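PDB 1SKZ: antistasin from Haementeria officinalis, which inhibits blood coagulation factor Xa, a serine protease, as a potent, highly disulfide-bonded protein of the antistasin family that also binds heparin. Local coordinates for residues A11-G16 with D24-S29; V31-H36 with E49-R54; E66-M71 with N78-K83; C88-P93 with Y105-P110. All blocks are in the same frame, centred on the assembly; numbering follows the deposited sequence.

Contact 1: A11-G16 with D24-S29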
loop_
_atom_site.group_PDB
_atom_site.type_symbol
_atom_site.label_atom_id
_atom_site.label_comp_id
_atom_site.label_asym_id
_atom_site.label_seq_id
_atom_site.Cartn_x
_atom_site.Cartn_y
_atom_site.Cartn_z
ATOM N N ALA A 11 14.056 -6.766 -16.309
ATOM C CA ALA A 11 13.506 -6.228 -17.557
ATOM C C ALA A 11 12.785 -4.905 -17.346
ATOM O O ALA A 11 12.986 -3.957 -18.109
ATOM C CB ALA A 11 12.539 -7.245 -18.213
ATOM N N GLY A 12 12.008 -4.825 -16.261
ATOM C CA GLY A 12 11.034 -3.756 -16.116
ATOM C C GLY A 12 9.753 -4.072 -16.865
ATOM O O GLY A 12 9.583 -5.157 -17.416
ATOM N N CYS A 13 8.839 -3.119 -16.883
ATOM C CA CYS A 13 7.495 -3.391 -17.383
ATOM C C CYS A 13 7.008 -2.386 -18.420
ATOM O O CYS A 13 7.245 -1.171 -18.294
ATOM C CB CYS A 13 6.491 -3.457 -16.222
ATOM S SG CYS A 13 6.776 -4.891 -15.139
ATOM N N PRO A 14 6.179 -2.867 -19.358
ATOM C CA PRO A 14 5.465 -2.001 -20.302
ATOM C C PRO A 14 4.756 -0.926 -19.523
ATOM O O PRO A 14 4.340 -1.186 -18.394
ATOM C CB PRO A 14 4.458 -2.939 -20.960
ATOM C CG PRO A 14 5.036 -4.331 -20.760
ATOM C CD PRO A 14 5.802 -4.287 -19.485
ATOM N N GLU A 15 4.541 0.233 -20.144
ATOM C CA GLU A 15 3.674 1.275 -19.569
ATOM C C GLU A 15 2.298 0.760 -19.140
ATOM O O GLU A 15 1.613 0.034 -19.879
ATOM C CB GLU A 15 3.452 2.418 -20.555
ATOM C CG GLU A 15 4.559 3.427 -20.599
ATOM C CD GLU A 15 4.746 4.008 -21.999
ATOM O OE1 GLU A 15 3.746 4.531 -22.564
ATOM O OE2 GLU A 15 5.883 3.922 -22.534
ATOM N N GLY A 16 1.879 1.206 -17.963
ATOM C CA GLY A 16 0.586 0.826 -17.447
ATOM C C GLY A 16 0.710 -0.408 -16.589
ATOM O O GLY A 16 -0.303 -0.936 -16.115
ATOM N N ASP A 24 7.234 -12.226 -10.301
ATOM C CA ASP A 24 8.132 -11.642 -11.289
ATOM C C ASP A 24 7.512 -11.425 -12.670
ATOM O O ASP A 24 8.233 -11.272 -13.681
ATOM C CB ASP A 24 9.423 -12.445 -11.394
ATOM C CG ASP A 24 10.611 -11.562 -11.670
ATOM O OD1 ASP A 24 10.485 -10.307 -11.602
ATOM O OD2 ASP A 24 11.680 -12.121 -11.999
ATOM N N ARG A 25 6.198 -11.201 -12.650
ATOM C CA ARG A 25 5.411 -10.868 -13.838
ATOM C C ARG A 25 4.793 -9.446 -13.674
ATOM O O ARG A 25 4.609 -8.965 -12.556
ATOM C CB ARG A 25 4.352 -11.965 -14.007
ATOM C CG ARG A 25 3.379 -11.883 -15.175
ATOM C CD ARG A 25 2.571 -13.236 -15.243
ATOM N NE ARG A 25 1.260 -13.172 -15.922
ATOM C CZ ARG A 25 0.089 -13.503 -15.366
ATOM N NH1 ARG A 25 -0.047 -13.660 -14.045
ATOM N NH2 ARG A 25 -0.976 -13.619 -16.142
ATOM N N CYS A 26 4.675 -8.723 -14.786
ATOM C CA CYS A 26 4.179 -7.348 -14.807
ATOM C C CYS A 26 2.676 -7.297 -14.687
ATOM O O CYS A 26 1.991 -6.959 -15.657
ATOM C CB CYS A 26 4.568 -6.679 -16.112
ATOM S SG CYS A 26 6.356 -6.515 -16.255
ATOM N N THR A 27 2.151 -7.669 -13.524
ATOM C CA THR A 27 0.717 -7.742 -13.358
ATOM C C THR A 27 0.229 -6.632 -12.442
ATOM O O THR A 27 -0.968 -6.521 -12.168
ATOM C CB THR A 27 0.329 -9.075 -12.796
ATOM O OG1 THR A 27 1.142 -9.337 -11.651
ATOM C CG2 THR A 27 0.579 -10.190 -13.836
ATOM N N CYS A 28 1.136 -5.748 -12.050
ATOM C CA CYS A 28 0.813 -4.722 -11.067
ATOM C C CYS A 28 0.476 -3.474 -11.808
ATOM O O CYS A 28 0.974 -3.276 -12.910
ATOM C CB CYS A 28 2.026 -4.445 -10.165
ATOM S SG CYS A 28 2.392 -5.799 -9.020
ATOM N N SER A 29 -0.237 -2.567 -11.153
ATOM C CA SER A 29 -0.626 -1.314 -11.791
ATOM C C SER A 29 0.503 -0.293 -11.792
ATOM O O SER A 29 0.526 0.640 -12.617
ATOM C CB SER A 29 -1.838 -0.719 -11.087
ATOM O OG SER A 29 -2.898 -1.639 -11.121
#
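C13 and C26 are joined by a disulfide that draws together two parts of the loop following helix 8-11, the second an inverse gamma turn centred on C26, in the cystine-rich, nearly helix-free fold of antistasin. The covalent link carries most of the contact. SG of C13 and SG of C26 lie 2.0 Å apart, and the bridge is left-handed, with a CB-SG-SG-CB torsion of -84°. In both cysteines SG is anti to the carbonyl carbon and beside the backbone N (chi1 -67° in C13), and the two CB atoms stand 3.8 Å from each other. Van der Waals contact adds little: P14 reaches over with its ring CD, 4.0 Å from C26 SG, and C8 of helix 8-11 covers both half-cystines. No hydrogen bond spans the two segments, and polar groups turn to other partners. D24 OD1 takes the backbone N-H of E9, P14 O accepts from S17 OG, and the gamma turn closes on itself through a weak bond from T27 N to R25 O. G12, the first residue beyond the helix, has a positive phi at which a side chain would press on the carbonyl O of A11. Further along, C28 is bonded to C48, while S29 packs on R32 of the second subunit. Near the far end carbonyl oxygens approach without bonding, G16 O lying 3.9 Å from S29 O.

Contact 2: V31-H36 with E49-R54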
loop_
_atom_site.group_PDB
_atom_site.type_symbol
_atom_site.label_atom_id
_atom_site.label_comp_id
_atom_site.label_asym_id
_atom_site.label_seq_id
_atom_site.Cartn_x
_atom_site.Cartn_y
_atom_site.Cartn_z
ATOM N N VAL A 31 2.971 2.410 -9.136
ATOM C CA VAL A 31 2.809 3.455 -8.137
ATOM C C VAL A 31 2.242 4.708 -8.836
ATOM O O VAL A 31 2.713 5.094 -9.902
ATOM C CB VAL A 31 4.191 3.750 -7.486
ATOM C CG1 VAL A 31 4.104 4.903 -6.502
ATOM C CG2 VAL A 31 4.711 2.489 -6.817
ATOM N N ARG A 32 1.173 5.285 -8.298
ATOM C CA ARG A 32 0.540 6.395 -9.011
ATOM C C ARG A 32 1.128 7.688 -8.488
ATOM O O ARG A 32 0.402 8.630 -8.243
ATOM C CB ARG A 32 -0.991 6.436 -8.815
ATOM C CG ARG A 32 -1.785 5.259 -9.349
ATOM C CD ARG A 32 -1.609 4.105 -8.388
ATOM N NE ARG A 32 -2.708 3.137 -8.309
ATOM C CZ ARG A 32 -3.053 2.282 -9.274
ATOM N NH1 ARG A 32 -2.790 2.562 -10.560
ATOM N NH2 ARG A 32 -3.848 1.262 -8.974
ATOM N N CYS A 33 2.431 7.703 -8.220
ATOM C CA CYS A 33 3.093 8.896 -7.728
ATOM C C CYS A 33 4.579 8.840 -8.058
ATOM O O CYS A 33 5.112 7.791 -8.480
ATOM C CB CYS A 33 2.926 9.006 -6.221
ATOM S SG CYS A 33 4.010 7.862 -5.286
ATOM N N ARG A 34 5.254 9.922 -7.677
ATOM C CA ARG A 34 6.687 10.099 -7.857
ATOM C C ARG A 34 7.342 10.521 -6.541
ATOM O O ARG A 34 8.379 11.186 -6.545
ATOM C CB ARG A 34 6.958 11.183 -8.919
ATOM C CG ARG A 34 6.495 10.827 -10.326
ATOM C CD ARG A 34 6.813 11.970 -11.267
ATOM N NE ARG A 34 5.941 12.003 -12.445
ATOM C CZ ARG A 34 6.109 12.827 -13.480
ATOM N NH1 ARG A 34 7.174 13.626 -13.538
ATOM N NH2 ARG A 34 5.243 12.808 -14.484
ATOM N N VAL A 35 6.756 10.105 -5.428
ATOM C CA VAL A 35 7.368 10.291 -4.116
ATOM C C VAL A 35 8.752 9.608 -4.050
ATOM O O VAL A 35 8.916 8.479 -4.537
ATOM C CB VAL A 35 6.424 9.722 -3.001
ATOM C CG1 VAL A 35 7.105 9.697 -1.637
ATOM C CG2 VAL A 35 5.163 10.584 -2.933
ATOM N N HIS A 36 9.749 10.349 -3.545
ATOM C CA HIS A 36 10.977 9.759 -2.980
ATOM C C HIS A 36 10.818 9.024 -1.629
ATOM O O HIS A 36 10.585 9.623 -0.581
ATOM C CB HIS A 36 12.061 10.836 -2.823
ATOM C CG HIS A 36 13.401 10.281 -2.444
ATOM N ND1 HIS A 36 14.140 9.483 -3.296
ATOM C CD2 HIS A 36 14.047 10.248 -1.253
ATOM C CE1 HIS A 36 15.175 8.982 -2.645
ATOM N NE2 HIS A 36 15.139 9.421 -1.405
ATOM N N GLU A 49 3.815 -2.820 -5.458
ATOM C CA GLU A 49 4.131 -1.510 -4.859
ATOM C C GLU A 49 2.954 -0.526 -4.888
ATOM O O GLU A 49 2.150 -0.504 -5.840
ATOM C CB GLU A 49 5.344 -0.864 -5.564
ATOM C CG GLU A 49 6.662 -1.471 -5.130
ATOM C CD GLU A 49 7.879 -0.821 -5.754
ATOM O OE1 GLU A 49 7.734 -0.241 -6.830
ATOM O OE2 GLU A 49 8.990 -0.906 -5.166
ATOM N N PHE A 50 2.861 0.280 -3.843
ATOM C CA PHE A 50 1.910 1.359 -3.826
ATOM C C PHE A 50 2.609 2.527 -3.187
ATOM O O PHE A 50 3.657 2.341 -2.541
ATOM C CB PHE A 50 0.658 0.952 -3.050
ATOM C CG PHE A 50 -0.111 -0.114 -3.730
ATOM C CD1 PHE A 50 -0.714 0.143 -4.969
ATOM C CD2 PHE A 50 -0.053 -1.437 -3.262
ATOM C CE1 PHE A 50 -1.233 -0.907 -5.752
ATOM C CE2 PHE A 50 -0.569 -2.492 -4.013
ATOM C CZ PHE A 50 -1.161 -2.237 -5.263
ATOM N N CYS A 51 2.002 3.717 -3.326
ATOM C CA CYS A 51 2.662 4.968 -2.944
ATOM C C CYS A 51 2.583 5.258 -1.443
ATOM O O CYS A 51 1.952 6.236 -1.004
ATOM C CB CYS A 51 2.077 6.157 -3.730
ATOM S SG CYS A 51 3.062 7.660 -3.492
ATOM N N LYS A 52 3.283 4.451 -0.662
ATOM C CA LYS A 52 3.501 4.713 0.757
ATOM C C LYS A 52 4.943 4.246 0.995
ATOM O O LYS A 52 5.284 3.115 0.610
ATOM C CB LYS A 52 2.533 3.854 1.607
ATOM C CG LYS A 52 2.640 4.094 3.140
ATOM C CD LYS A 52 1.554 3.357 3.952
ATOM C CE LYS A 52 1.222 4.125 5.235
ATOM N NZ LYS A 52 0.243 5.291 4.881
ATOM N N CYS A 53 5.745 5.033 1.712
ATOM C CA CYS A 53 7.128 4.639 2.018
ATOM C C CYS A 53 7.259 3.588 3.129
ATOM O O CYS A 53 6.482 3.576 4.088
ATOM C CB CYS A 53 7.946 5.864 2.379
ATOM S SG CYS A 53 7.913 7.177 1.122
ATOM N N ARG A 54 8.127 2.602 2.888
ATOM C CA ARG A 54 8.551 1.635 3.900
ATOM C C ARG A 54 9.172 2.359 5.075
ATOM O O ARG A 54 9.969 3.285 4.893
ATOM C CB ARG A 54 9.638 0.715 3.327
ATOM C CG ARG A 54 9.146 -0.417 2.478
ATOM C CD ARG A 54 10.296 -1.345 2.183
ATOM N NE ARG A 54 9.990 -2.039 0.948
ATOM C CZ ARG A 54 9.384 -3.223 0.907
ATOM N NH1 ARG A 54 9.365 -3.970 2.014
ATOM N NH2 ARG A 54 8.965 -3.725 -0.261
HETATM O O HOH W 1 -0.232 3.932 -5.533
#
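A bridging water is gripped by both segments: C51 N donates to its oxygen at 3.1 Å, and R32 N adds a weak bond at 3.4 Å. The same water sits in plane at the edge of the F50 ring, a ring that stacks on F50 of the second subunit. Farther along, a disulfide ties SG of C33 to SG of C51, with a right-handed torsion of 95°. C33 SG takes the crowded position between backbone N and carbonyl carbon (chi1 76°), whereas C51 SG is anti to its own N. Two valines flank the bridge. V31 straddles the chain: its CG1 lies 3.7 Å from C51 CB and its CG2 3.6 Å from E49 CB, with F41 of strand 41-43 also against it. An alanine here would probably open a gap beside C51 CB and E49 CB, both now covered by the valine methyls. V35 spreads its branches over two sulfurs, CG2 at 3.6 Å from C51 SG and CG1 at 3.8 Å from C53 SG, the latter bonded to C37. C51 also centres an inverse gamma turn, at which the chain turns a corner after strand 49-50. R34-V35 is the reactive bond of this domain, with a residue at the site altered in this structure; a disulfide and two valines brace the loop that bears it, consistent with the inhibitory loop of an antistasin-like domain.

Contact 3: E66-M71 with N78-K83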
loop_
_atom_site.group_PDB
_atom_site.type_symbol
_atom_site.label_atom_id
_atom_site.label_comp_id
_atom_site.label_asym_id
_atom_site.label_seq_id
_atom_site.Cartn_x
_atom_site.Cartn_y
_atom_site.Cartn_z
ATOM N N GLU A 66 20.681 -20.085 3.314
ATOM C CA GLU A 66 20.556 -19.374 4.597
ATOM C C GLU A 66 19.461 -19.977 5.462
ATOM O O GLU A 66 19.350 -19.649 6.626
ATOM C CB GLU A 66 20.200 -17.886 4.423
ATOM C CG GLU A 66 21.086 -16.998 3.532
ATOM C CD GLU A 66 20.335 -15.742 3.068
ATOM O OE1 GLU A 66 19.099 -15.711 3.169
ATOM O OE2 GLU A 66 20.959 -14.804 2.540
ATOM N N CYS A 67 18.556 -20.717 4.843
ATOM C CA CYS A 67 17.305 -21.029 5.478
ATOM C C CYS A 67 17.351 -22.187 6.454
ATOM O O CYS A 67 18.008 -23.189 6.209
ATOM C CB CYS A 67 16.270 -21.286 4.413
ATOM S SG CYS A 67 15.655 -19.785 3.586
ATOM N N PRO A 68 16.576 -22.103 7.548
ATOM C CA PRO A 68 16.234 -23.283 8.352
ATOM C C PRO A 68 15.675 -24.459 7.549
ATOM O O PRO A 68 15.038 -24.289 6.518
ATOM C CB PRO A 68 15.180 -22.761 9.335
ATOM C CG PRO A 68 15.417 -21.301 9.402
ATOM C CD PRO A 68 16.022 -20.859 8.115
ATOM N N GLU A 69 15.756 -25.632 8.150
ATOM C CA GLU A 69 15.063 -26.801 7.660
ATOM C C GLU A 69 13.573 -26.507 7.433
ATOM O O GLU A 69 12.928 -25.892 8.281
ATOM C CB GLU A 69 15.236 -27.932 8.679
ATOM C CG GLU A 69 14.699 -29.270 8.243
ATOM C CD GLU A 69 15.006 -30.362 9.252
ATOM O OE1 GLU A 69 15.368 -30.041 10.419
ATOM O OE2 GLU A 69 14.878 -31.552 8.879
ATOM N N GLY A 70 13.063 -26.910 6.264
ATOM C CA GLY A 70 11.633 -26.888 5.978
ATOM C C GLY A 70 11.112 -25.525 5.561
ATOM O O GLY A 70 9.904 -25.378 5.326
ATOM N N MET A 71 12.027 -24.542 5.492
ATOM C CA MET A 71 11.693 -23.140 5.208
ATOM C C MET A 71 12.410 -22.694 3.945
ATOM O O MET A 71 13.558 -23.089 3.688
ATOM C CB MET A 71 12.127 -22.205 6.370
ATOM C CG MET A 71 11.458 -22.492 7.724
ATOM S SD MET A 71 9.639 -22.384 7.621
ATOM C CE MET A 71 9.112 -23.571 8.700
ATOM N N ASN A 78 12.311 -11.303 1.607
ATOM C CA ASN A 78 13.676 -11.854 1.489
ATOM C C ASN A 78 14.182 -12.444 2.802
ATOM O O ASN A 78 15.383 -12.408 3.094
ATOM C CB ASN A 78 14.665 -10.788 0.988
ATOM C CG ASN A 78 14.650 -10.649 -0.513
ATOM O OD1 ASN A 78 14.067 -11.460 -1.225
ATOM N ND2 ASN A 78 15.290 -9.613 -1.012
ATOM N N LYS A 79 13.267 -13.020 3.577
ATOM C CA LYS A 79 13.636 -13.790 4.767
ATOM C C LYS A 79 13.055 -15.175 4.585
ATOM O O LYS A 79 12.222 -15.386 3.702
ATOM C CB LYS A 79 13.069 -13.154 6.050
ATOM C CG LYS A 79 13.613 -11.788 6.310
ATOM C CD LYS A 79 13.007 -11.169 7.566
ATOM C CE LYS A 79 13.941 -10.060 8.101
ATOM N NZ LYS A 79 13.345 -9.248 9.235
ATOM N N CYS A 80 13.491 -16.107 5.425
ATOM C CA CYS A 80 13.138 -17.504 5.277
ATOM C C CYS A 80 11.808 -17.763 5.932
ATOM O O CYS A 80 11.697 -18.545 6.875
ATOM C CB CYS A 80 14.264 -18.397 5.858
ATOM S SG CYS A 80 15.831 -18.279 4.918
ATOM N N ASP A 81 10.776 -17.117 5.401
ATOM C CA ASP A 81 9.472 -17.039 6.064
ATOM C C ASP A 81 8.503 -18.153 5.680
ATOM O O ASP A 81 7.539 -18.407 6.393
ATOM C CB ASP A 81 8.830 -15.675 5.768
ATOM C CG ASP A 81 9.388 -14.549 6.646
ATOM O OD1 ASP A 81 9.791 -14.789 7.805
ATOM O OD2 ASP A 81 9.442 -13.401 6.162
ATOM N N CYS A 82 8.682 -18.735 4.498
ATOM C CA CYS A 82 7.706 -19.666 3.951
ATOM C C CYS A 82 8.051 -21.124 4.175
ATOM O O CYS A 82 9.205 -21.529 4.059
ATOM C CB CYS A 82 7.514 -19.432 2.458
ATOM S SG CYS A 82 7.166 -17.710 2.008
ATOM N N LYS A 83 7.045 -21.901 4.552
ATOM C CA LYS A 83 7.155 -23.348 4.535
ATOM C C LYS A 83 7.447 -23.788 3.099
ATOM O O LYS A 83 6.690 -23.428 2.172
ATOM C CB LYS A 83 5.841 -23.962 4.960
ATOM C CG LYS A 83 5.616 -24.027 6.441
ATOM C CD LYS A 83 4.611 -25.126 6.713
ATOM C CE LYS A 83 3.804 -24.839 7.934
ATOM N NZ LYS A 83 4.630 -25.202 9.085
#
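C67 and C80 close a small disulfide-linked loop that contains strand 71-72, which pairs antiparallel with strand 82-83 just past C80. C80 lies at the centre of an inverse gamma turn, and a classic beta bulge sets D81 and C82 opposite M72. The bridge between SG of C67 and SG of C80 is left-handed, at -86°. P68 lies against it as a low bump, its CD 3.8 Å from C80 CB, while the backbone of E66 lies near C80 SG; the carboxylate of E66 makes a salt bridge with K59. P68 also begins the type II turn that ends at M71, with G70 supplying the positive phi. M71 is the larger bump, set in the bend of the chain between C80 O and C82 O. Its CB rests 3.7 Å from C80 O, and the bend at chi2 brings SD to 3.7 Å from C82 O. CE ends 4.2 Å from CG of K83, the two side chains lying alongside and pointing the same way. An alanine in place of M71 would probably leave C82 O without its sulfur neighbour and K83 CG without the methyl beside it. M71 and K83 form a non-hydrogen-bonded pair, so CA-H...O contacts close the gap between backbones. In one, K83 CA approaches G70 O at 3.5 Å; in the other, M71 CA stands 3.2 Å from C82 O, with an angle of 135° at the hydrogen.

Contact 4: C88-P93 with Y105-P110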
loop_
_atom_site.group_PDB
_atom_site.type_symbol
_atom_site.label_atom_id
_atom_site.label_comp_id
_atom_site.label_asym_id
_atom_site.label_seq_id
_atom_site.Cartn_x
_atom_site.Cartn_y
_atom_site.Cartn_z
ATOM N N CYS A 88 -0.648 -29.203 0.496
ATOM C CA CYS A 88 -1.944 -28.684 0.148
ATOM C C CYS A 88 -2.338 -29.344 -1.161
ATOM O O CYS A 88 -1.611 -29.241 -2.154
ATOM C CB CYS A 88 -1.859 -27.164 -0.048
ATOM S SG CYS A 88 -3.488 -26.412 -0.276
ATOM N N ARG A 89 -3.500 -29.991 -1.175
ATOM C CA ARG A 89 -4.000 -30.626 -2.381
ATOM C C ARG A 89 -5.329 -30.038 -2.844
ATOM O O ARG A 89 -6.027 -30.629 -3.695
ATOM C CB ARG A 89 -4.096 -32.138 -2.159
ATOM C CG ARG A 89 -2.718 -32.807 -1.977
ATOM C CD ARG A 89 -1.739 -32.443 -3.108
ATOM N NE ARG A 89 -0.413 -33.052 -2.927
ATOM C CZ ARG A 89 0.669 -32.404 -2.498
ATOM N NH1 ARG A 89 0.588 -31.101 -2.232
ATOM N NH2 ARG A 89 1.846 -33.045 -2.394
ATOM N N LYS A 90 -5.552 -28.773 -2.483
ATOM C CA LYS A 90 -6.724 -28.042 -2.987
ATOM C C LYS A 90 -6.586 -27.557 -4.404
ATOM O O LYS A 90 -5.555 -27.017 -4.809
ATOM C CB LYS A 90 -7.068 -26.830 -2.115
ATOM C CG LYS A 90 -7.422 -27.205 -0.685
ATOM C CD LYS A 90 -7.730 -26.012 0.170
ATOM C CE LYS A 90 -8.155 -26.550 1.495
ATOM N NZ LYS A 90 -8.508 -25.476 2.411
ATOM N N THR A 91 -7.721 -27.577 -5.085
ATOM C CA THR A 91 -7.862 -26.933 -6.368
ATOM C C THR A 91 -8.682 -25.655 -6.141
ATOM O O THR A 91 -9.680 -25.628 -5.401
ATOM C CB THR A 91 -8.568 -27.901 -7.378
ATOM O OG1 THR A 91 -7.788 -29.110 -7.495
ATOM C CG2 THR A 91 -8.726 -27.244 -8.766
ATOM N N CYS A 92 -8.165 -24.567 -6.676
ATOM C CA CYS A 92 -8.749 -23.259 -6.478
ATOM C C CYS A 92 -8.716 -22.623 -7.872
ATOM O O CYS A 92 -7.769 -22.854 -8.618
ATOM C CB CYS A 92 -7.882 -22.462 -5.484
ATOM S SG CYS A 92 -7.495 -23.287 -3.885
ATOM N N PRO A 93 -9.801 -21.916 -8.283
ATOM C CA PRO A 93 -9.779 -20.993 -9.436
ATOM C C PRO A 93 -8.881 -19.770 -9.230
ATOM O O PRO A 93 -8.085 -19.416 -10.108
ATOM C CB PRO A 93 -11.234 -20.575 -9.566
ATOM C CG PRO A 93 -11.748 -20.611 -8.132
ATOM C CD PRO A 93 -11.108 -21.881 -7.595
ATOM N N TYR A 105 -0.529 -20.408 1.614
ATOM C CA TYR A 105 -0.964 -21.452 2.522
ATOM C C TYR A 105 -2.258 -22.043 2.020
ATOM O O TYR A 105 -2.758 -21.645 0.974
ATOM C CB TYR A 105 -1.091 -20.921 3.965
ATOM C CG TYR A 105 -2.119 -19.798 4.172
ATOM C CD1 TYR A 105 -1.811 -18.482 3.837
ATOM C CD2 TYR A 105 -3.367 -20.063 4.754
ATOM C CE1 TYR A 105 -2.718 -17.451 4.071
ATOM C CE2 TYR A 105 -4.260 -19.051 4.982
ATOM C CZ TYR A 105 -3.932 -17.751 4.645
ATOM O OH TYR A 105 -4.828 -16.743 4.907
ATOM N N CYS A 106 -2.648 -23.148 2.645
ATOM C CA CYS A 106 -3.667 -24.031 2.083
ATOM C C CYS A 106 -5.110 -23.572 2.308
ATOM O O CYS A 106 -5.892 -24.234 3.009
ATOM C CB CYS A 106 -3.448 -25.435 2.623
ATOM S SG CYS A 106 -4.223 -26.702 1.607
ATOM N N GLU A 107 -5.451 -22.460 1.654
ATOM C CA GLU A 107 -6.805 -21.901 1.595
ATOM C C GLU A 107 -6.975 -21.190 0.252
ATOM O O GLU A 107 -6.037 -20.592 -0.273
ATOM C CB GLU A 107 -7.071 -20.910 2.738
ATOM C CG GLU A 107 -7.412 -21.583 4.040
ATOM C CD GLU A 107 -7.514 -20.605 5.204
ATOM O OE1 GLU A 107 -8.152 -19.539 5.011
ATOM O OE2 GLU A 107 -7.011 -20.908 6.332
ATOM N N CYS A 108 -8.111 -21.434 -0.398
ATOM C CA CYS A 108 -8.363 -20.832 -1.697
ATOM C C CYS A 108 -8.665 -19.367 -1.513
ATOM O O CYS A 108 -9.393 -18.991 -0.578
ATOM C CB CYS A 108 -9.541 -21.507 -2.396
ATOM S SG CYS A 108 -9.226 -23.246 -2.821
ATOM N N ARG A 109 -8.150 -18.560 -2.436
ATOM C CA ARG A 109 -8.481 -17.145 -2.469
ATOM C C ARG A 109 -9.957 -17.031 -2.736
ATOM O O ARG A 109 -10.466 -17.616 -3.704
ATOM C CB ARG A 109 -7.716 -16.423 -3.588
ATOM C CG ARG A 109 -6.308 -16.027 -3.235
ATOM C CD ARG A 109 -5.658 -15.275 -4.358
ATOM N NE ARG A 109 -5.880 -13.837 -4.271
ATOM C CZ ARG A 109 -5.218 -12.938 -4.999
ATOM N NH1 ARG A 109 -4.264 -13.337 -5.842
ATOM N NH2 ARG A 109 -5.465 -11.632 -4.849
ATOM N N PRO A 110 -10.661 -16.242 -1.914
ATOM C CA PRO A 110 -12.083 -15.938 -2.136
ATOM C C PRO A 110 -12.267 -15.147 -3.431
ATOM O O PRO A 110 -13.098 -15.541 -4.270
ATOM C CB PRO A 110 -12.471 -15.108 -0.902
ATOM C CG PRO A 110 -11.373 -15.412 0.124
ATOM C CD PRO A 110 -10.143 -15.565 -0.717
HETATM O O HOH W 2 -10.097 -23.235 1.092
#
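C88 with C106 and C92 with C108 form two disulfides that staple the reactive-site loop, carrying the R89-K90 bond, to segment 105-110 at the end of strand 104-105. They are of opposite hand: the torsion about the sulfurs is 78° for C88-C106 and -68° for C92-C108. C88 SG and C106 SG are each anti to their own backbone N, while both sulfurs of the second pair are anti to the carbonyl carbon. Hydrogen bonding across the segments rests on K90. Extended beyond CG, its chain takes NZ to C106 O at 3.0 Å, the donor standing above the carbonyl plane and 39° out of it. NZ also gives a bond to a water at 3.0 Å, which in turn accepts from C108 N at 3.1 Å. Nonpolar contact follows the same chain, as K90 CD passes 3.9 Å from C106 SG. On the loop side, R89 NH1 folds back on C88 O at 2.9 Å, with the acceptor in the guanidinium plane. E107 turns its carboxylate to K97, a predicted heparin-binding residue, in a salt bridge. R109 makes a cation-pi contact with Y46 and also packs on R32 of the second subunit. Together the two covalent links and the ammonium-to-carbonyl bond would be expected to restrain the backbone on both sides of the R89-K90 bond, as suits an inhibitor that presents it to a protease.

Overall arrangement
From the N terminus the four contacts follow in series, and none nests in or crosses another. Contact 1 closes the first small loop, just after helix 8-11; its second segment adjoins contact 2, which closes a loop enclosing strand 41-43. The C28-C48 disulfide leaves contact 1 and interleaves with that second loop, knitting the two together. The pattern then recurs: contact 3 closes a short loop about strand 71-72, and contact 4 a longer one holding strand 96-98, with C82-C103 interleaving likewise. Contacts 1 and 3 lie on opposite sides of the chain's centre, their centres 27 Å apart. Contacts 2 and 4 belong to different antistasin-like units; contacts 1, 2 and 4 touch the second subunit, and contact 3 does not.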